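Local coordinates for protein NUDIX hydrolase (Nitrosomonas europaea, PDB 2B0V) that probably hydrolyses nucleoside tri- and diphosphates and perhaps thiamine diphosphate with the help of magnesium, as a member of the NudJ group of Nudix hydrolases, at residues A[14-19]-A[134-139]; A[54-57]-A[63-66]; A[115-118]-A[123-126]. One frame throughout, in Å; residues are numbered along the deposited sequence.

Interaction 1. Residues A[14-19]-A[134-139]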
loop_
_atom_site.group_PDB
_atom_site.type_symbol
_atom_site.label_atom_id
_atom_site.label_comp_id
_atom_site.label_asym_id
_atom_site.label_seq_id
_atom_site.Cartn_x
_atom_site.Cartn_y
_atom_site.Cartn_z
ATOM N N VAL A 14 4.504 2.356 1.161
ATOM C CA VAL A 14 4.901 3.730 0.956
ATOM C C VAL A 14 6.212 3.702 0.200
ATOM O O VAL A 14 7.242 3.270 0.741
ATOM C CB VAL A 14 5.023 4.528 2.291
ATOM C CG1 VAL A 14 5.553 5.947 2.027
ATOM C CG2 VAL A 14 3.652 4.602 2.998
ATOM N N ILE A 15 6.156 4.116 -1.069
ATOM C CA ILE A 15 7.331 4.073 -1.950
ATOM C C ILE A 15 7.629 5.504 -2.381
ATOM O O ILE A 15 6.894 6.066 -3.180
ATOM C CB ILE A 15 7.049 3.194 -3.193
ATOM C CG1 ILE A 15 6.759 1.743 -2.762
ATOM C CG2 ILE A 15 8.280 3.218 -4.147
ATOM C CD1 ILE A 15 5.890 0.974 -3.775
ATOM N N GLU A 16 8.702 6.077 -1.841
ATOM C CA GLU A 16 9.066 7.506 -2.020
ATOM C C GLU A 16 10.415 7.565 -2.694
ATOM O O GLU A 16 11.359 6.911 -2.253
ATOM C CB GLU A 16 9.162 8.205 -0.651
ATOM C CG GLU A 16 9.431 9.723 -0.695
ATOM C CD GLU A 16 10.877 10.049 -0.348
ATOM O OE1 GLU A 16 11.372 9.514 0.682
ATOM O OE2 GLU A 16 11.522 10.820 -1.123
ATOM N N GLN A 17 10.498 8.336 -3.763
ATOM C CA GLN A 17 11.727 8.508 -4.512
ATOM C C GLN A 17 11.747 9.970 -4.912
ATOM O O GLN A 17 10.827 10.451 -5.589
ATOM C CB GLN A 17 11.721 7.569 -5.724
ATOM C CG GLN A 17 13.034 7.434 -6.478
ATOM C CD GLN A 17 12.963 6.368 -7.590
ATOM O OE1 GLN A 17 12.308 5.317 -7.448
ATOM N NE2 GLN A 17 13.669 6.625 -8.686
ATOM N N ASP A 18 12.760 10.692 -4.421
ATOM C CA ASP A 18 12.900 12.131 -4.671
ATOM C C ASP A 18 11.609 12.951 -4.399
ATOM O O ASP A 18 11.194 13.773 -5.236
ATOM C CB ASP A 18 13.412 12.403 -6.103
ATOM C CG ASP A 18 14.693 11.612 -6.463
ATOM O OD1 ASP A 18 15.570 11.344 -5.594
ATOM O OD2 ASP A 18 14.833 11.271 -7.659
ATOM N N ASP A 19 10.995 12.720 -3.232
ATOM C CA ASP A 19 9.825 13.493 -2.761
ATOM C C ASP A 19 8.546 13.233 -3.574
ATOM O O ASP A 19 7.574 13.965 -3.449
ATOM C CB ASP A 19 10.141 15.007 -2.658
ATOM C CG ASP A 19 11.443 15.274 -1.921
ATOM O OD1 ASP A 19 11.550 14.882 -0.744
ATOM O OD2 ASP A 19 12.368 15.838 -2.529
ATOM N N GLU A 134 2.006 10.752 6.010
ATOM C CA GLU A 134 2.374 11.654 7.110
ATOM C C GLU A 134 3.303 10.985 8.108
ATOM O O GLU A 134 4.333 11.542 8.454
ATOM C CB GLU A 134 1.119 12.190 7.800
ATOM C CG GLU A 134 0.328 13.104 6.827
ATOM C CD GLU A 134 -1.015 13.559 7.387
ATOM O OE1 GLU A 134 -1.609 12.858 8.240
ATOM O OE2 GLU A 134 -1.488 14.619 6.935
ATOM N N ASP A 135 2.960 9.759 8.501
ATOM C CA ASP A 135 3.739 9.017 9.471
ATOM C C ASP A 135 5.127 8.702 8.896
ATOM O O ASP A 135 6.137 8.866 9.580
ATOM C CB ASP A 135 2.968 7.772 9.891
ATOM C CG ASP A 135 1.749 8.109 10.751
ATOM O OD1 ASP A 135 1.688 9.249 11.259
ATOM O OD2 ASP A 135 0.874 7.234 10.958
ATOM N N TYR A 136 5.180 8.315 7.623
ATOM C CA TYR A 136 6.445 8.050 6.951
ATOM C C TYR A 136 7.303 9.328 6.931
ATOM O O TYR A 136 8.514 9.298 7.248
ATOM C CB TYR A 136 6.183 7.592 5.513
ATOM C CG TYR A 136 7.432 7.552 4.666
ATOM C CD1 TYR A 136 8.352 6.512 4.791
ATOM C CD2 TYR A 136 7.691 8.567 3.746
ATOM C CE1 TYR A 136 9.495 6.487 4.037
ATOM C CE2 TYR A 136 8.851 8.550 2.964
ATOM C CZ TYR A 136 9.741 7.502 3.114
ATOM O OH TYR A 136 10.890 7.497 2.348
ATOM N N HIS A 137 6.668 10.441 6.583
ATOM C CA HIS A 137 7.362 11.734 6.521
ATOM C C HIS A 137 7.846 12.167 7.897
ATOM O O HIS A 137 8.898 12.809 8.013
ATOM C CB HIS A 137 6.462 12.821 5.919
ATOM C CG HIS A 137 7.190 14.086 5.576
ATOM N ND1 HIS A 137 7.739 14.312 4.332
ATOM C CD2 HIS A 137 7.471 15.184 6.318
ATOM C CE1 HIS A 137 8.318 15.502 4.315
ATOM N NE2 HIS A 137 8.165 16.054 5.508
ATOM N N ALA A 138 7.083 11.825 8.932
ATOM C CA ALA A 138 7.426 12.120 10.326
ATOM C C ALA A 138 8.561 11.250 10.869
ATOM O O ALA A 138 8.898 11.334 12.060
ATOM C CB ALA A 138 6.183 11.990 11.226
ATOM N N GLY A 139 9.154 10.410 10.025
ATOM C CA GLY A 139 10.330 9.655 10.439
ATOM C C GLY A 139 9.989 8.365 11.149
ATOM O O GLY A 139 10.831 7.779 11.868
#
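Tyr136 of helix 128-137 reaches across to strand 8-17 and meets Val14 and Glu16 in turn. From its CB, 3.9 Å from Val14 CG1, the side chain sets out with CG anti to the backbone N (chi1 169°), which carries the ring away from the helix toward the strand. CG comes within 3.6 Å of Val14 CG1, and CD1 and CD2 flank the same methyl. CG1 thus stands over one face, 3.9 Å from the ring centroid and 23° off its normal, as a CH-pi contact displaced toward the rim. In the Nudix fold helices pack against a mixed sheet, and this tyrosine joins the last long helix to one of its strands; Tyr21 of strand 20-26 and Ser90 of strand 82-96 also touch it. Farther out, CE2 lies 3.6 Å from Glu16 CB. At the tip, OH donates to the anti lone pair of Glu16 OE1 at 2.7 Å, with that oxygen in the ring plane, while the carboxylate is turned 50° from the ring. The other oxygen, OE2, accepts Asp19 N at 2.9 Å in a nearly straight bond, so both carboxylate oxygens are engaged. Arg141 adds a cation-pi contact to the ring.

Interaction 2. Residues A[54-57]-A[63-66]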
loop_
_atom_site.group_PDB
_atom_site.type_symbol
_atom_site.label_atom_id
_atom_site.label_comp_id
_atom_site.label_asym_id
_atom_site.label_seq_id
_atom_site.Cartn_x
_atom_site.Cartn_y
_atom_site.Cartn_z
ATOM N N ARG A 54 4.156 -8.565 -2.964
ATOM C CA ARG A 54 3.264 -9.132 -3.989
ATOM C C ARG A 54 2.315 -8.038 -4.465
ATOM O O ARG A 54 2.120 -7.868 -5.665
ATOM C CB ARG A 54 2.462 -10.283 -3.427
ATOM C CG ARG A 54 1.392 -10.783 -4.398
ATOM C CD ARG A 54 0.610 -11.976 -3.858
ATOM N NE ARG A 54 0.003 -11.719 -2.546
ATOM C CZ ARG A 54 -1.046 -10.924 -2.346
ATOM N NH1 ARG A 54 -1.612 -10.280 -3.368
ATOM N NH2 ARG A 54 -1.532 -10.764 -1.119
ATOM N N GLU A 55 1.730 -7.286 -3.524
ATOM C CA GLU A 55 0.804 -6.237 -3.914
ATOM C C GLU A 55 1.469 -5.143 -4.745
ATOM O O GLU A 55 0.873 -4.682 -5.729
ATOM C CB GLU A 55 0.109 -5.668 -2.690
ATOM C CG GLU A 55 -1.014 -6.588 -2.081
ATOM C CD GLU A 55 -2.181 -6.904 -3.017
ATOM O OE1 GLU A 55 -2.331 -6.284 -4.098
ATOM O OE2 GLU A 55 -2.971 -7.806 -2.662
ATOM N N VAL A 56 2.689 -4.721 -4.386
ATOM C CA VAL A 56 3.387 -3.749 -5.204
ATOM C C VAL A 56 3.566 -4.252 -6.635
ATOM O O VAL A 56 3.245 -3.534 -7.601
ATOM C CB VAL A 56 4.752 -3.342 -4.614
ATOM C CG1 VAL A 56 5.496 -2.398 -5.558
ATOM C CG2 VAL A 56 4.527 -2.706 -3.211
ATOM N N LEU A 57 4.022 -5.500 -6.767
ATOM C CA LEU A 57 4.194 -6.045 -8.111
ATOM C C LEU A 57 2.878 -6.168 -8.883
ATOM O O LEU A 57 2.817 -5.777 -10.084
ATOM C CB LEU A 57 4.933 -7.386 -8.005
ATOM C CG LEU A 57 5.160 -8.157 -9.294
ATOM C CD1 LEU A 57 6.054 -7.346 -10.229
ATOM C CD2 LEU A 57 5.755 -9.515 -9.013
ATOM N N SER A 63 8.877 -4.342 -8.974
ATOM C CA SER A 63 9.253 -5.226 -7.862
ATOM C C SER A 63 9.702 -4.382 -6.653
ATOM O O SER A 63 10.347 -3.342 -6.789
ATOM C CB SER A 63 10.352 -6.207 -8.314
ATOM O OG SER A 63 11.467 -5.488 -8.774
ATOM N N PHE A 64 9.369 -4.872 -5.453
ATOM C CA PHE A 64 9.591 -4.111 -4.227
ATOM C C PHE A 64 10.621 -4.775 -3.333
ATOM O O PHE A 64 10.670 -6.019 -3.224
ATOM C CB PHE A 64 8.252 -4.044 -3.507
ATOM C CG PHE A 64 8.222 -3.191 -2.227
ATOM C CD1 PHE A 64 8.517 -1.840 -2.250
ATOM C CD2 PHE A 64 7.814 -3.760 -1.017
ATOM C CE1 PHE A 64 8.391 -1.050 -1.051
ATOM C CE2 PHE A 64 7.707 -2.969 0.163
ATOM C CZ PHE A 64 7.995 -1.634 0.126
ATOM N N LEU A 65 11.441 -3.932 -2.695
ATOM C CA LEU A 65 12.365 -4.349 -1.648
ATOM C C LEU A 65 11.958 -3.679 -0.335
ATOM O O LEU A 65 12.251 -2.505 -0.129
ATOM C CB LEU A 65 13.785 -3.909 -2.029
ATOM C CG LEU A 65 14.981 -4.526 -1.308
ATOM C CD1 LEU A 65 15.241 -5.942 -1.808
ATOM C CD2 LEU A 65 16.225 -3.658 -1.580
ATOM N N PRO A 66 11.250 -4.411 0.540
ATOM C CA PRO A 66 10.837 -3.766 1.795
ATOM C C PRO A 66 12.043 -3.438 2.652
ATOM O O PRO A 66 13.064 -4.190 2.654
ATOM C CB PRO A 66 9.912 -4.802 2.483
ATOM C CG PRO A 66 9.606 -5.821 1.392
ATOM C CD PRO A 66 10.806 -5.816 0.450
#
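The Phe64 ring has Val56 CG2 over one face and the backbone N of Pro66 over the opposite one. Both lie 3.8 Å above the plane and are offset toward the rim, and CG2 makes a CH-pi contact at 4.2 Å from the ring centroid, 24° off the normal. The closest approach between the two side chains lies at their roots, where Val56 CB and Phe64 CB are 3.7 Å apart and Val56 CG1 is 3.8 Å from Phe64 CB. Because Val56 CG2 is anti to the carbonyl carbon while CG1 is anti to the backbone N (chi1 176°), the two methyls divide the work, CG2 over the ring and CG1 against CB. Beside this pair, Leu57 CD1 reaches the backbone N of Ser63 at 4.3 Å, whereas the Ser63 hydroxyl is hydrogen-bonded to Ser95. Residues 40-61 fit the Nudix box, so Val56 lies on the helix that in Nudix enzymes typically carries metal-binding glutamates, facing the hydrophobic interior. Helix 48-60 thereby packs on strand 62-77 directly after it in sequence, with Ala13 and Ile15 of strand 8-17 also touching Val56 and Cys52 and Ser53 of the helix touching Phe64.

Interaction 3. Residues A[115-118]-A[123-126]. With EDO (1,2-ethanediol), chain D.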
loop_
_atom_site.group_PDB
_atom_site.type_symbol
_atom_site.label_atom_id
_atom_site.label_comp_id
_atom_site.label_asym_id
_atom_site.label_seq_id
_atom_site.Cartn_x
_atom_site.Cartn_y
_atom_site.Cartn_z
ATOM N N ASP A 115 2.049 17.765 -2.850
ATOM C CA ASP A 115 1.028 18.761 -3.197
ATOM C C ASP A 115 -0.118 18.119 -3.974
ATOM O O ASP A 115 -1.292 18.404 -3.707
ATOM C CB ASP A 115 1.624 19.943 -3.974
ATOM C CG ASP A 115 2.335 20.917 -3.058
ATOM O OD1 ASP A 115 2.579 20.557 -1.879
ATOM O OD2 ASP A 115 2.649 22.041 -3.494
ATOM N N GLU A 116 0.236 17.255 -4.927
ATOM C CA GLU A 116 -0.758 16.602 -5.767
ATOM C C GLU A 116 -1.624 15.658 -4.939
ATOM O O GLU A 116 -2.857 15.577 -5.120
ATOM C CB GLU A 116 -0.079 15.832 -6.910
ATOM C CG GLU A 116 0.633 16.764 -7.953
ATOM C CD GLU A 116 1.661 16.067 -8.926
ATOM O OE1 GLU A 116 2.236 14.967 -8.696
ATOM O OE2 GLU A 116 1.930 16.665 -9.999
ATOM N N ILE A 117 -0.968 14.921 -4.042
ATOM C CA ILE A 117 -1.696 13.984 -3.184
ATOM C C ILE A 117 -2.680 14.751 -2.300
ATOM O O ILE A 117 -3.871 14.403 -2.210
ATOM C CB ILE A 117 -0.701 13.156 -2.327
ATOM C CG1 ILE A 117 0.155 12.270 -3.243
ATOM C CG2 ILE A 117 -1.428 12.253 -1.330
ATOM C CD1 ILE A 117 1.427 11.719 -2.543
ATOM N N ARG A 118 -2.218 15.839 -1.675
ATOM C CA ARG A 118 -3.110 16.633 -0.817
ATOM C C ARG A 118 -4.288 17.197 -1.595
ATOM O O ARG A 118 -5.407 17.177 -1.096
ATOM C CB ARG A 118 -2.367 17.753 -0.076
ATOM C CG ARG A 118 -1.366 17.287 0.934
ATOM C CD ARG A 118 -0.697 18.488 1.622
ATOM N NE ARG A 118 0.361 18.080 2.544
ATOM C CZ ARG A 118 1.541 18.691 2.684
ATOM N NH1 ARG A 118 1.865 19.765 1.962
ATOM N NH2 ARG A 118 2.415 18.214 3.563
HETATM N N MSE A 123 -10.622 12.186 -3.291
HETATM C CA MSE A 123 -10.686 10.900 -4.032
HETATM C C MSE A 123 -9.726 9.858 -3.427
HETATM O O MSE A 123 -9.549 8.783 -3.992
HETATM C CB MSE A 123 -10.459 11.077 -5.538
HETATM C CG MSE A 123 -9.092 11.579 -5.903
HETATM SE SE MSE A 123 -8.881 11.782 -7.856
HETATM C CE MSE A 123 -8.399 9.958 -8.211
ATOM N N HIS A 124 -9.140 10.142 -2.259
ATOM C CA HIS A 124 -8.351 9.090 -1.595
ATOM C C HIS A 124 -9.282 7.935 -1.229
ATOM O O HIS A 124 -10.427 8.148 -0.770
ATOM C CB HIS A 124 -7.696 9.595 -0.333
ATOM C CG HIS A 124 -6.581 10.549 -0.567
ATOM N ND1 HIS A 124 -5.779 10.995 0.455
ATOM C CD2 HIS A 124 -6.124 11.137 -1.697
ATOM C CE1 HIS A 124 -4.898 11.854 -0.021
ATOM N NE2 HIS A 124 -5.078 11.953 -1.325
ATOM N N ARG A 125 -8.769 6.712 -1.378
ATOM C CA ARG A 125 -9.574 5.549 -1.044
ATOM C C ARG A 125 -10.024 5.545 0.432
ATOM O O ARG A 125 -11.178 5.248 0.731
ATOM C CB ARG A 125 -8.838 4.261 -1.419
ATOM C CG ARG A 125 -9.525 2.998 -0.954
ATOM C CD ARG A 125 -10.049 2.229 -2.107
ATOM N NE ARG A 125 -10.732 0.967 -1.759
ATOM C CZ ARG A 125 -10.255 -0.262 -1.999
ATOM N NH1 ARG A 125 -9.051 -0.439 -2.564
ATOM N NH2 ARG A 125 -10.989 -1.335 -1.668
ATOM N N THR A 126 -9.123 5.896 1.334
ATOM C CA THR A 126 -9.458 5.963 2.782
ATOM C C THR A 126 -8.618 7.072 3.400
ATOM O O THR A 126 -7.681 7.546 2.764
ATOM C CB THR A 126 -9.077 4.651 3.533
ATOM O OG1 THR A 126 -7.653 4.548 3.609
ATOM C CG2 THR A 126 -9.675 3.368 2.860
HETATM C C1 EDO D . -5.995 -3.056 -3.669
HETATM O O1 EDO D . -6.400 -2.116 -2.623
HETATM C C2 EDO D . -6.404 -4.532 -3.465
HETATM O O2 EDO D . -5.542 -5.508 -4.134
#
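His124 and Ile117 meet through one hydrogen bond and one methyl contact, which tie the loop after helix 114-119 back to that helix. The polar link runs from His124 NE2 to the backbone O of Ile117 at 2.9 Å, with an N-H...O angle of 143°. It is bent at both ends: the donor stands 40° out of the carbonyl plane, and the oxygen is tilted 19° from the plane of the imidazole. The oxygen nevertheless approaches the ring at its edge, beside NE2.

The van der Waals part is made by Ile117 CG2, a methyl set against the NE2-CE1 side of the ring, 3.7 Å from both of those His124 atoms. This methyl is anti to the backbone N, and that places it beside its own carbonyl carbon, so methyl and carbonyl oxygen meet the same end of the ring. Val129 and Met130 of helix 128-137 and Leu35 of strand 34-36 also touch the imidazole, and Ile117 packs on Ile133, Tyr21 and Leu23.

Replacing His124 with an alanine would probably leave the Ile117 carbonyl without this donor and open a gap beside CG2 where the imidazole had packed.

Charged and capping contacts belong to the next residues. Arg125 NH1 makes a weak hydrogen bond to O1 of a 1,2-ethanediol molecule, 3.1 Å away, and a salt bridge to Glu26; the diol, probably from the crystallisation liquor, is also bonded to Glu59. Thr126 OG1 accepts from the backbone N of Leu128, capping the start of helix 128-137.

NE2 carries the proton in the bond to Ile117. A buried carbonyl thus gains a side-chain donor, and the loop between the two helices is tied back to the first by one bent hydrogen bond and a methyl contact.

In the fold
Interactions 1 and 2 touch through Ile15 of strand 8-17: Ile15 CG1 lies 3.7 Å from Phe64 CE1, and Ile15 CD1 lies 3.8 Å from Val56 CG1. The CA-CB bond of Ile15 points away from residues 134-139, which the strand meets through Val14 and Glu16 instead. Interaction 3 stands apart, its nearest atoms about 6 Å from interaction 1 and about 9 Å from interaction 2, although residues 123-126 lead into helix 128-137, which carries Tyr136. Helix 48-60 of interaction 2 belongs to the Nudix box, where the family binds its metal; the diol weakly bonded by Arg125 also bonds Glu59 of that helix, so Arg125 probably lies near the rim of that site.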